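PDB 4DRS: pyruvate kinase from Cryptosporidium parvum, which probably catalyses the last step of glycolysis, transferring the phosphoryl group of phosphoenolpyruvate to ADP to give pyruvate and ATP. Local coordinates for residues Leu155-Leu167 and Gln176-Lys188. Sequence-based numbering, arbitrary orientation.
Sequences LLPKSVQIGSTVL and QVLEIGDDFIVCK
In the small beta-barrel B domain that pyruvate kinases insert into the (beta/alpha)8 barrel, the turn and coil of 155-164 lie across the hairpin of strands 173-180 and 184-188, and the chain then enters the strand that pairs antiparallel with 173-180, Val166 bonding to Thr175 through the backbone. Backbone bonds fix the Gly163-Ser164 end: Val177 N donates to Ser164 O at 3.0 Å, nearly straight (166° at the hydrogen), whereas Gly163 N reaches Val177 O at 3.2 Å, more bent at 145°. Gln161 to Ser164 form a type II turn, and Gly163, with its positive phi, holds the place where such turns favour glycine. Ser164 OG accepts from Gln161 N at 3.1 Å. Gln176 CG, anti to the backbone N, lies against Gly163 O, and the extended chain beyond it lets NE2 add a weak bond to the same oxygen.

Val160 CG2 sits over three methyls, Val177 CG2, Ile180 CD1 and Ile185 CG2, each 3.9 Å away. Ile185 turns CG1 between its own backbone N and carbonyl carbon (chi1 59°), and the extended chi2 carries CD1 on to Leu156 CD2 at 3.7 Å; the Val166 side chain meets that of Ile185 tip to tip, CG2 against CD1. At the hairpin turn, the Pro157 ring sets CB against Gly181 O (3.4 Å) and Ile180 CG2. Ile162 CD1 lies 3.4 Å from Leu178 O, beside the classic bulge that Leu178 and Glu179 make opposite Val186. Hydrogen bonding between the segments is thus confined to the Gly163-Ser164 end; elsewhere the contacts are non-directional, methyl on methyl or aliphatic carbon against a backbone carbonyl.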
ATOM      1  N   LEU A 155      39.434 -43.568  -4.509  1.00 61.90           N
ATOM      2  CA  LEU A 155      39.092 -43.418  -5.923  1.00 61.69           C
ATOM      3  C   LEU A 155      39.703 -42.158  -6.555  1.00 60.73           C
ATOM      4  O   LEU A 155      39.295 -41.746  -7.647  1.00 59.76           O
ATOM      5  CB  LEU A 155      37.570 -43.431  -6.113  1.00 61.57           C
ATOM      6  CG  LEU A 155      36.838 -44.775  -6.175  1.00 63.80           C
ATOM      7  CD1 LEU A 155      35.339 -44.571  -6.007  1.00 64.00           C
ATOM      8  CD2 LEU A 155      37.132 -45.517  -7.472  1.00 64.07           C
ATOM      9  N   LEU A 156      40.684 -41.563  -5.876  1.00 60.53           N
ATOM     10  CA  LEU A 156      41.375 -40.369  -6.381  1.00 60.34           C
ATOM     11  C   LEU A 156      42.011 -40.546  -7.769  1.00 62.54           C
ATOM     12  O   LEU A 156      41.817 -39.687  -8.635  1.00 62.08           O
ATOM     13  CB  LEU A 156      42.413 -39.848  -5.374  1.00 58.64           C
ATOM     14  CG  LEU A 156      43.235 -38.614  -5.768  1.00 58.08           C
ATOM     15  CD1 LEU A 156      42.354 -37.384  -5.939  1.00 56.94           C
ATOM     16  CD2 LEU A 156      44.330 -38.348  -4.748  1.00 59.35           C
ATOM     17  N   PRO A 157      42.766 -41.650  -7.990  1.00 65.72           N
ATOM     18  CA  PRO A 157      43.407 -41.829  -9.304  1.00 66.86           C
ATOM     19  C   PRO A 157      42.415 -41.880 -10.471  1.00 66.82           C
ATOM     20  O   PRO A 157      42.724 -41.401 -11.564  1.00 67.11           O
ATOM     21  CB  PRO A 157      44.137 -43.175  -9.165  1.00 69.50           C
ATOM     22  CG  PRO A 157      43.471 -43.866  -8.020  1.00 69.85           C
ATOM     23  CD  PRO A 157      43.093 -42.765  -7.078  1.00 66.44           C
ATOM     24  N   LYS A 158      41.231 -42.438 -10.226  1.00 66.41           N
ATOM     25  CA  LYS A 158      40.204 -42.597 -11.252  1.00 66.98           C
ATOM     26  C   LYS A 158      39.249 -41.399 -11.329  1.00 66.03           C
ATOM     27  O   LYS A 158      38.206 -41.473 -11.977  1.00 68.33           O
ATOM     28  CB  LYS A 158      39.414 -43.892 -11.011  1.00 69.53           C
ATOM     29  CG  LYS A 158      40.278 -45.147 -10.951  1.00 73.44           C
ATOM     30  CD  LYS A 158      39.474 -46.397 -10.620  1.00 75.67           C
ATOM     31  CE  LYS A 158      38.773 -46.961 -11.846  1.00 78.08           C
ATOM     32  NZ  LYS A 158      38.263 -48.341 -11.618  1.00 80.21           N
ATOM     33  N   SER A 159      39.615 -40.297 -10.676  1.00 64.92           N
ATOM     34  CA  SER A 159      38.759 -39.108 -10.611  1.00 64.34           C
ATOM     35  C   SER A 159      39.406 -37.861 -11.214  1.00 62.84           C
ATOM     36  O   SER A 159      38.722 -36.869 -11.482  1.00 61.95           O
ATOM     37  CB  SER A 159      38.341 -38.831  -9.166  1.00 64.18           C
ATOM     38  OG  SER A 159      37.598 -39.918  -8.644  1.00 67.14           O
ATOM     39  N   VAL A 160      40.720 -37.914 -11.408  1.00 61.96           N
ATOM     40  CA  VAL A 160      41.458 -36.825 -12.047  1.00 63.74           C
ATOM     41  C   VAL A 160      42.027 -37.261 -13.399  1.00 64.47           C
ATOM     42  O   VAL A 160      41.965 -38.437 -13.759  1.00 65.11           O
ATOM     43  CB  VAL A 160      42.598 -36.279 -11.146  1.00 63.47           C
ATOM     44  CG1 VAL A 160      42.033 -35.693  -9.859  1.00 63.33           C
ATOM     45  CG2 VAL A 160      43.635 -37.356 -10.848  1.00 63.14           C
ATOM     46  N   GLN A 161      42.562 -36.301 -14.145  1.00 66.26           N
ATOM     47  CA  GLN A 161      43.318 -36.586 -15.365  1.00 68.39           C
ATOM     48  C   GLN A 161      44.575 -35.718 -15.398  1.00 68.84           C
ATOM     49  O   GLN A 161      44.685 -34.760 -14.631  1.00 67.47           O
ATOM     50  CB  GLN A 161      42.456 -36.374 -16.615  1.00 69.09           C
ATOM     51  CG  GLN A 161      41.701 -35.052 -16.654  1.00 70.58           C
ATOM     52  CD  GLN A 161      40.993 -34.813 -17.974  1.00 71.87           C
ATOM     53  OE1 GLN A 161      40.280 -35.677 -18.483  1.00 71.42           O
ATOM     54  NE2 GLN A 161      41.181 -33.623 -18.533  1.00 74.59           N
ATOM     55  N   ILE A 162      45.527 -36.066 -16.263  1.00 71.17           N
ATOM     56  CA  ILE A 162      46.744 -35.270 -16.421  1.00 73.55           C
ATOM     57  C   ILE A 162      46.343 -33.822 -16.698  1.00 74.42           C
ATOM     58  O   ILE A 162      45.658 -33.541 -17.683  1.00 75.37           O
ATOM     59  CB  ILE A 162      47.648 -35.801 -17.566  1.00 76.31           C
ATOM     60  CG1 ILE A 162      47.948 -37.304 -17.401  1.00 76.25           C
ATOM     61  CG2 ILE A 162      48.919 -34.966 -17.695  1.00 79.10           C
ATOM     62  CD1 ILE A 162      48.858 -37.680 -16.245  1.00 76.30           C
ATOM     63  N   GLY A 163      46.739 -32.917 -15.808  1.00 74.38           N
ATOM     64  CA  GLY A 163      46.416 -31.500 -15.960  1.00 76.31           C
ATOM     65  C   GLY A 163      45.371 -30.963 -14.996  1.00 75.58           C
ATOM     66  O   GLY A 163      45.246 -29.744 -14.837  1.00 76.16           O
ATOM     67  N   SER A 164      44.620 -31.862 -14.357  1.00 73.29           N
ATOM     68  CA  SER A 164      43.624 -31.478 -13.346  1.00 72.35           C
ATOM     69  C   SER A 164      44.276 -30.782 -12.154  1.00 71.97           C
ATOM     70  O   SER A 164      45.433 -31.054 -11.821  1.00 71.84           O
ATOM     71  CB  SER A 164      42.834 -32.696 -12.853  1.00 69.90           C
ATOM     72  OG  SER A 164      42.060 -33.274 -13.891  1.00 70.47           O
ATOM     73  N   THR A 165      43.525 -29.886 -11.520  1.00 72.34           N
ATOM     74  CA  THR A 165      44.011 -29.168 -10.344  1.00 75.22           C
ATOM     75  C   THR A 165      43.457 -29.772  -9.051  1.00 72.51           C
ATOM     76  O   THR A 165      42.262 -30.057  -8.950  1.00 70.27           O
ATOM     77  CB  THR A 165      43.689 -27.657 -10.409  1.00 77.91           C
ATOM     78  OG1 THR A 165      42.274 -27.469 -10.548  1.00 78.81           O
ATOM     79  CG2 THR A 165      44.406 -27.001 -11.590  1.00 80.00           C
ATOM     80  N   VAL A 166      44.339 -29.979  -8.077  1.00 72.28           N
ATOM     81  CA  VAL A 166      43.953 -30.512  -6.775  1.00 71.64           C
ATOM     82  C   VAL A 166      44.220 -29.450  -5.714  1.00 73.78           C
ATOM     83  O   VAL A 166      45.345 -28.959  -5.589  1.00 75.91           O
ATOM     84  CB  VAL A 166      44.718 -31.813  -6.433  1.00 70.87           C
ATOM     85  CG1 VAL A 166      44.215 -32.408  -5.125  1.00 70.16           C
ATOM     86  CG2 VAL A 166      44.589 -32.832  -7.558  1.00 70.23           C
ATOM     87  N   LEU A 167      43.178 -29.089  -4.966  1.00 74.88           N
ATOM     88  CA  LEU A 167      43.281 -28.060  -3.930  1.00 77.18           C
ATOM     89  C   LEU A 167      43.270 -28.658  -2.530  1.00 77.21           C
ATOM     90  O   LEU A 167      42.455 -29.525  -2.226  1.00 74.71           O
ATOM     91  CB  LEU A 167      42.158 -27.024  -4.068  1.00 78.48           C
ATOM     92  CG  LEU A 167      42.098 -26.180  -5.347  1.00 81.35           C
ATOM     93  CD1 LEU A 167      40.874 -25.276  -5.326  1.00 83.54           C
ATOM     94  CD2 LEU A 167      43.363 -25.356  -5.554  1.00 82.39           C
ATOM     95  N   GLN A 176      48.893 -29.551  -9.590  1.00 97.57           N
ATOM     96  CA  GLN A 176      48.455 -29.979 -10.912  1.00 96.05           C
ATOM     97  C   GLN A 176      49.014 -31.366 -11.214  1.00 94.44           C
ATOM     98  O   GLN A 176      50.219 -31.598 -11.091  1.00 97.66           O
ATOM     99  CB  GLN A 176      48.906 -28.973 -11.972  1.00 99.60           C
ATOM    100  CG  GLN A 176      48.274 -29.171 -13.341  1.00100.81           C
ATOM    101  CD  GLN A 176      48.794 -28.187 -14.370  1.00104.33           C
ATOM    102  OE1 GLN A 176      50.003 -28.001 -14.519  1.00106.16           O
ATOM    103  NE2 GLN A 176      47.879 -27.552 -15.095  1.00106.14           N
ATOM    104  N   VAL A 177      48.128 -32.276 -11.611  1.00 89.43           N
ATOM    105  CA  VAL A 177      48.488 -33.678 -11.834  1.00 87.18           C
ATOM    106  C   VAL A 177      49.531 -33.831 -12.939  1.00 89.11           C
ATOM    107  O   VAL A 177      49.393 -33.256 -14.022  1.00 90.63           O
ATOM    108  CB  VAL A 177      47.244 -34.539 -12.159  1.00 84.73           C
ATOM    109  CG1 VAL A 177      47.616 -36.011 -12.269  1.00 84.84           C
ATOM    110  CG2 VAL A 177      46.165 -34.348 -11.103  1.00 82.06           C
ATOM    111  N   LEU A 178      50.577 -34.601 -12.643  1.00 88.97           N
ATOM    112  CA  LEU A 178      51.624 -34.927 -13.609  1.00 90.87           C
ATOM    113  C   LEU A 178      51.581 -36.402 -13.995  1.00 90.09           C
ATOM    114  O   LEU A 178      51.931 -36.769 -15.118  1.00 93.50           O
ATOM    115  CB  LEU A 178      53.007 -34.585 -13.048  1.00 93.48           C
ATOM    116  CG  LEU A 178      53.325 -33.148 -12.622  1.00 94.87           C
ATOM    117  CD1 LEU A 178      54.705 -33.107 -11.985  1.00 98.88           C
ATOM    118  CD2 LEU A 178      53.247 -32.174 -13.790  1.00 96.76           C
ATOM    119  N   GLU A 179      51.154 -37.240 -13.053  1.00 86.70           N
ATOM    120  CA  GLU A 179      51.096 -38.684 -13.252  1.00 85.96           C
ATOM    121  C   GLU A 179      49.956 -39.289 -12.437  1.00 81.66           C
ATOM    122  O   GLU A 179      49.581 -38.758 -11.389  1.00 79.93           O
ATOM    123  CB  GLU A 179      52.430 -39.323 -12.851  1.00 90.59           C
ATOM    124  CG  GLU A 179      52.634 -40.746 -13.352  1.00 94.57           C
ATOM    125  CD  GLU A 179      53.882 -41.394 -12.784  1.00 99.15           C
ATOM    126  OE1 GLU A 179      54.990 -40.857 -13.001  1.00101.80           O
ATOM    127  OE2 GLU A 179      53.756 -42.448 -12.125  1.00100.46           O
ATOM    128  N   ILE A 180      49.407 -40.395 -12.930  1.00 79.60           N
ATOM    129  CA  ILE A 180      48.372 -41.143 -12.222  1.00 76.83           C
ATOM    130  C   ILE A 180      48.755 -42.621 -12.185  1.00 79.58           C
ATOM    131  O   ILE A 180      48.974 -43.243 -13.229  1.00 81.19           O
ATOM    132  CB  ILE A 180      46.984 -40.973 -12.883  1.00 74.22           C
ATOM    133  CG1 ILE A 180      46.522 -39.516 -12.800  1.00 72.06           C
ATOM    134  CG2 ILE A 180      45.954 -41.891 -12.237  1.00 71.70           C
ATOM    135  CD1 ILE A 180      45.467 -39.147 -13.822  1.00 71.12           C
ATOM    136  N   GLY A 181      48.841 -43.172 -10.976  1.00 79.47           N
ATOM    137  CA  GLY A 181      49.146 -44.589 -10.792  1.00 83.53           C
ATOM    138  C   GLY A 181      47.944 -45.389 -10.331  1.00 82.87           C
ATOM    139  O   GLY A 181      46.808 -44.906 -10.385  1.00 80.50           O
ATOM    140  N   ASP A 182      48.195 -46.615  -9.879  1.00 85.77           N
ATOM    141  CA  ASP A 182      47.138 -47.494  -9.381  1.00 86.13           C
ATOM    142  C   ASP A 182      46.507 -46.956  -8.094  1.00 83.87           C
ATOM    143  O   ASP A 182      45.281 -46.928  -7.961  1.00 80.78           O
ATOM    144  CB  ASP A 182      47.677 -48.909  -9.153  1.00 90.54           C
ATOM    145  CG  ASP A 182      46.631 -49.847  -8.579  1.00 91.60           C
ATOM    146  OD1 ASP A 182      45.589 -50.059  -9.236  1.00 91.44           O
ATOM    147  OD2 ASP A 182      46.853 -50.373  -7.469  1.00 92.51           O
ATOM    148  N   ASP A 183      47.353 -46.525  -7.160  1.00 84.41           N
ATOM    149  CA  ASP A 183      46.896 -46.050  -5.855  1.00 82.70           C
ATOM    150  C   ASP A 183      47.539 -44.723  -5.427  1.00 81.02           C
ATOM    151  O   ASP A 183      47.753 -44.484  -4.235  1.00 80.22           O
ATOM    152  CB  ASP A 183      47.096 -47.139  -4.786  1.00 85.52           C
ATOM    153  CG  ASP A 183      48.532 -47.653  -4.713  1.00 89.28           C
ATOM    154  OD1 ASP A 183      49.486 -46.846  -4.792  1.00 89.13           O
ATOM    155  OD2 ASP A 183      48.703 -48.881  -4.555  1.00 93.70           O
ATOM    156  N   PHE A 184      47.836 -43.865  -6.404  1.00 80.34           N
ATOM    157  CA  PHE A 184      48.497 -42.583  -6.141  1.00 78.65           C
ATOM    158  C   PHE A 184      48.418 -41.619  -7.323  1.00 76.92           C
ATOM    159  O   PHE A 184      48.096 -42.017  -8.443  1.00 76.80           O
ATOM    160  CB  PHE A 184      49.969 -42.809  -5.775  1.00 81.57           C
ATOM    161  CG  PHE A 184      50.829 -43.211  -6.941  1.00 84.32           C
ATOM    162  CD1 PHE A 184      50.893 -44.540  -7.354  1.00 87.02           C
ATOM    163  CD2 PHE A 184      51.575 -42.259  -7.633  1.00 84.99           C
ATOM    164  CE1 PHE A 184      51.685 -44.912  -8.431  1.00 90.02           C
ATOM    165  CE2 PHE A 184      52.367 -42.624  -8.711  1.00 88.79           C
ATOM    166  CZ  PHE A 184      52.422 -43.952  -9.111  1.00 90.83           C
ATOM    167  N   ILE A 185      48.720 -40.351  -7.053  1.00 76.59           N
ATOM    168  CA  ILE A 185      48.942 -39.346  -8.095  1.00 77.65           C
ATOM    169  C   ILE A 185      50.177 -38.516  -7.757  1.00 80.56           C
ATOM    170  O   ILE A 185      50.526 -38.359  -6.586  1.00 80.63           O
ATOM    171  CB  ILE A 185      47.728 -38.401  -8.310  1.00 74.23           C
ATOM    172  CG1 ILE A 185      47.374 -37.644  -7.020  1.00 72.21           C
ATOM    173  CG2 ILE A 185      46.533 -39.166  -8.872  1.00 73.54           C
ATOM    174  CD1 ILE A 185      46.425 -36.483  -7.224  1.00 70.72           C
ATOM    175  N   VAL A 186      50.841 -38.004  -8.788  1.00 84.94           N
ATOM    176  CA  VAL A 186      51.969 -37.097  -8.607  1.00 88.64           C
ATOM    177  C   VAL A 186      51.565 -35.725  -9.140  1.00 90.09           C
ATOM    178  O   VAL A 186      51.137 -35.596 -10.289  1.00 90.38           O
ATOM    179  CB  VAL A 186      53.250 -37.603  -9.314  1.00 91.79           C
ATOM    180  CG1 VAL A 186      54.428 -36.684  -9.022  1.00 93.23           C
ATOM    181  CG2 VAL A 186      53.575 -39.028  -8.885  1.00 92.07           C
ATOM    182  N   CYS A 187      51.689 -34.713  -8.288  1.00 92.33           N
ATOM    183  CA  CYS A 187      51.298 -33.354  -8.639  1.00 94.76           C
ATOM    184  C   CYS A 187      52.493 -32.407  -8.647  1.00101.01           C
ATOM    185  O   CYS A 187      53.566 -32.742  -8.140  1.00102.41           O
ATOM    186  CB  CYS A 187      50.238 -32.842  -7.666  1.00 92.34           C
ATOM    187  SG  CYS A 187      48.708 -33.799  -7.659  1.00 88.56           S
ATOM    188  N   LYS A 188      52.293 -31.229  -9.232  1.00105.70           N
ATOM    189  CA  LYS A 188      53.308 -30.184  -9.240  1.00111.02           C
ATOM    190  C   LYS A 188      52.809 -28.999  -8.420  1.00112.68           C
ATOM    191  O   LYS A 188      51.823 -28.352  -8.787  1.00111.56           O
ATOM    192  CB  LYS A 188      53.623 -29.754 -10.675  1.00113.97           C
ATOM    193  CG  LYS A 188      54.841 -28.850 -10.810  1.00120.54           C
ATOM    194  CD  LYS A 188      55.036 -28.371 -12.243  1.00123.99           C
ATOM    195  CE  LYS A 188      54.017 -27.306 -12.628  1.00124.63           C
ATOM    196  NZ  LYS A 188      54.200 -26.856 -14.036  1.00127.78           N
TER